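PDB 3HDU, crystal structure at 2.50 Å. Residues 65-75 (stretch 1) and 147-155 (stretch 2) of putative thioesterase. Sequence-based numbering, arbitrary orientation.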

# COMPACT_ATOMS: atom_id res chain seq x y z
N VAL A 65 -3.76 -10.45 19.36
CA VAL A 65 -3.72 -9.57 20.54
C VAL A 65 -3.10 -8.22 20.18
O VAL A 65 -3.67 -7.17 20.53
N ILE A 66 -1.96 -8.24 19.49
CA ILE A 66 -1.25 -7.02 19.04
C ILE A 66 -2.12 -6.17 18.09
O ILE A 66 -2.15 -4.94 18.23
N SER A 67 -2.82 -6.83 17.16
CA SER A 67 -3.71 -6.14 16.21
C SER A 67 -4.90 -5.49 16.93
O SER A 67 -5.29 -4.38 16.56
N SER A 68 -5.45 -6.16 17.95
CA SER A 68 -6.54 -5.59 18.77
C SER A 68 -6.08 -4.38 19.58
O SER A 68 -6.77 -3.36 19.59
N ALA A 69 -4.92 -4.49 20.24
CA ALA A 69 -4.34 -3.40 21.04
C ALA A 69 -4.09 -2.14 20.20
O ALA A 69 -4.39 -1.03 20.65
N ILE A 70 -3.55 -2.32 19.00
CA ILE A 70 -3.30 -1.23 18.04
C ILE A 70 -4.63 -0.58 17.60
O ILE A 70 -4.74 0.65 17.57
N ASP A 71 -5.63 -1.42 17.30
CA ASP A 71 -6.97 -0.97 16.90
C ASP A 71 -7.67 -0.18 18.02
O ASP A 71 -8.35 0.81 17.74
N MSE A 72 -7.52 -0.65 19.26
CA MSE A 72 -8.10 0.03 20.44
C MSE A 72 -7.41 1.37 20.71
O MSE A 72 -8.10 2.35 21.01
N THR A 73 -6.08 1.38 20.64
CA THR A 73 -5.28 2.61 20.83
C THR A 73 -5.66 3.64 19.76
O THR A 73 -5.87 4.81 20.08
N ALA A 74 -5.75 3.17 18.51
CA ALA A 74 -6.16 4.02 17.37
C ALA A 74 -7.58 4.58 17.55
O ALA A 74 -7.84 5.74 17.24
N GLY A 75 -8.49 3.74 18.05
CA GLY A 75 -9.87 4.14 18.32
C GLY A 75 -10.00 5.26 19.34
O GLY A 75 -10.81 6.17 19.16
N ILE A 147 8.07 -3.62 18.75
CA ILE A 147 7.65 -4.94 18.22
C ILE A 147 6.66 -4.87 17.05
O ILE A 147 6.62 -5.80 16.24
N ALA A 148 5.89 -3.79 16.96
CA ALA A 148 4.95 -3.58 15.84
C ALA A 148 4.59 -2.11 15.62
O ALA A 148 4.66 -1.31 16.56
N VAL A 149 4.27 -1.76 14.37
CA VAL A 149 3.83 -0.41 14.00
C VAL A 149 2.52 -0.57 13.24
O VAL A 149 2.33 -1.57 12.53
N GLY A 150 1.61 0.40 13.40
CA GLY A 150 0.31 0.34 12.75
C GLY A 150 -0.17 1.65 12.14
O GLY A 150 0.21 2.72 12.61
N SER A 151 -0.94 1.53 11.06
CA SER A 151 -1.64 2.64 10.41
C SER A 151 -3.11 2.23 10.46
O SER A 151 -3.47 1.16 9.93
N VAL A 152 -3.93 3.03 11.14
CA VAL A 152 -5.34 2.72 11.32
C VAL A 152 -6.21 3.92 10.92
O VAL A 152 -5.90 5.05 11.30
N SER A 153 -7.27 3.67 10.16
CA SER A 153 -8.24 4.68 9.76
C SER A 153 -9.57 4.40 10.45
O SER A 153 -10.09 3.28 10.34
N TYR A 154 -10.09 5.40 11.17
CA TYR A 154 -11.40 5.37 11.83
C TYR A 154 -12.36 6.34 11.15
O TYR A 154 -11.94 7.41 10.71
N ILE A 155 -13.63 5.95 11.06
CA ILE A 155 -14.69 6.80 10.51
C ILE A 155 -15.90 6.85 11.45
O ILE A 155 -16.10 5.93 12.25

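The most unusual feature of this contact is the way Tyr154 closes one end of it, largely against helix backbone. Its hydroxyl donates a hydrogen bond to a main-chain carbonyl, Tyr154 OH to Asp71 O, at 2.7 Å. That same Asp71 O accepts the helical hydrogen bond from Gly75 N at 2.9 Å, so one carbonyl serves both. The ring lies close to Gly75, whose CA sits over one face, 3.6 Å from the centroid of the Tyr154 ring, in a CH-pi contact. Glycine leaves room for this: a CB built on Gly75 would fall 3.0 Å from Tyr154 OH, a clash. The chi1 of Tyr154 is -93°, between wells, and chi2 is 86°.

Asp71 adds a second polar group beside the hydroxyl. Its CA-to-CB bond points sideways, but the t rotamer brings the carboxylate nearer to the strand. Asp71 OD1 lies 2.8 Å from Tyr154 OH and is hydrogen-bonded elsewhere in the structure.

The rest of the contact is apolar. The helix crosses the strand at 50°, with an axis separation of 8.7 Å at closest approach. Ile66, Ile70 and Ala74 point toward the strand, at a spacing of four residues, about one helical turn. On the strand, Ala148, Val152 and Tyr154 point toward the helix, while Val149, Ser151 and Ser153 point away, as expected from strand alternation. Gly150 falls in the inward series but has no side chain.

Ile66 is m at chi1 and t at chi2. Its CG2 meets Ala148 CB at 3.8 Å. Ile70 has the same rotamer pair and reaches further along the strand. Ile70 CD1 lies 4.2 Å from Ala148 CB, and Ile70 CG2 packs 3.8 Å from Val152 CG2. Between these two strand residues, Ile70 CG2 comes 4.2 Å from Gly150 CA. A CB built on Gly150 would lie 2.6 Å from Ile70 CG2, so the missing side chain makes space for the isoleucine.

Val152 takes the t rotamer and also packs against Ala74, with Ala74 CB 3.4 Å from Val152 CB. This is a tight approach, made where the backbones are near: Ala74 CA and Val152 CA are 6.2 Å apart. Ala74 CB is also 3.8 Å from Tyr154 CE1, which links the apolar row to the tyrosine.

Met72, a selenomethionine, and Thr73 point away from the strand. Thr73 OG1 instead bonds back to Ala69 O within the helix, at 2.8 Å.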

# COMPACT_ATOMS: atom_id res chain seq x y z
CB VAL A 65 -2.94 -10.23 21.73
CG1 VAL A 65 -2.70 -9.24 22.86
CG2 VAL A 65 -3.70 -11.44 22.26
CB ILE A 66 0.11 -7.37 18.37
CG1 ILE A 66 1.12 -7.83 19.42
CG2 ILE A 66 0.72 -6.16 17.62
CD1 ILE A 66 2.35 -8.49 18.81
CB SER A 67 -4.20 -7.08 15.08
OG SER A 67 -5.02 -8.14 15.56
CB SER A 68 -7.13 -6.63 19.72
OG SER A 68 -7.77 -7.65 18.99
CB ALA A 69 -3.04 -3.85 21.70
CB ILE A 70 -2.45 -1.71 16.81
CG1 ILE A 70 -1.00 -1.95 17.25
CG2 ILE A 70 -2.48 -0.69 15.67
CD1 ILE A 70 -0.10 -2.56 16.19
CB ASP A 71 -7.84 -2.17 16.48
CG ASP A 71 -9.16 -1.74 15.83
OD1 ASP A 71 -9.17 -0.77 15.06
OD2 ASP A 71 -10.18 -2.41 16.08
CB MSE A 72 -8.01 -0.86 21.69
CG MSE A 72 -8.93 -2.08 21.66
SE MSE A 72 -10.82 -1.62 21.68
CE MSE A 72 -10.90 -0.69 23.37
CB THR A 73 -3.75 2.33 20.79
OG1 THR A 73 -3.41 1.36 21.78
CG2 THR A 73 -2.94 3.60 21.03
CB ALA A 74 -6.05 3.25 16.06
CB ILE A 147 7.18 -5.92 19.35
CG1 ILE A 147 5.87 -5.48 19.99
CG2 ILE A 147 8.29 -6.08 20.42
CD1 ILE A 147 5.49 -6.31 21.21
CB ALA A 148 3.68 -4.41 16.04
CB VAL A 149 4.87 0.38 13.15
CG1 VAL A 149 6.20 0.47 13.89
CG2 VAL A 149 5.08 -0.25 11.77
CB SER A 151 -1.21 2.83 8.96
OG SER A 151 0.17 3.16 8.89
CB VAL A 152 -5.65 2.36 12.79
CG1 VAL A 152 -7.09 1.86 12.95
CG2 VAL A 152 -4.67 1.30 13.30
CB SER A 153 -8.46 4.71 8.24
OG SER A 153 -7.46 5.50 7.61
CB TYR A 154 -11.29 5.69 13.33
CG TYR A 154 -11.14 4.47 14.19
CD1 TYR A 154 -9.89 3.92 14.44
CD2 TYR A 154 -12.27 3.84 14.73
CE1 TYR A 154 -9.75 2.77 15.22
CE2 TYR A 154 -12.15 2.69 15.51
CZ TYR A 154 -10.89 2.16 15.76
OH TYR A 154 -10.75 1.03 16.53
CB ILE A 155 -15.15 6.35 9.10
CG1 ILE A 155 -15.74 4.93 9.09
CG2 ILE A 155 -13.97 6.43 8.12
CD1 ILE A 155 -16.28 4.52 7.74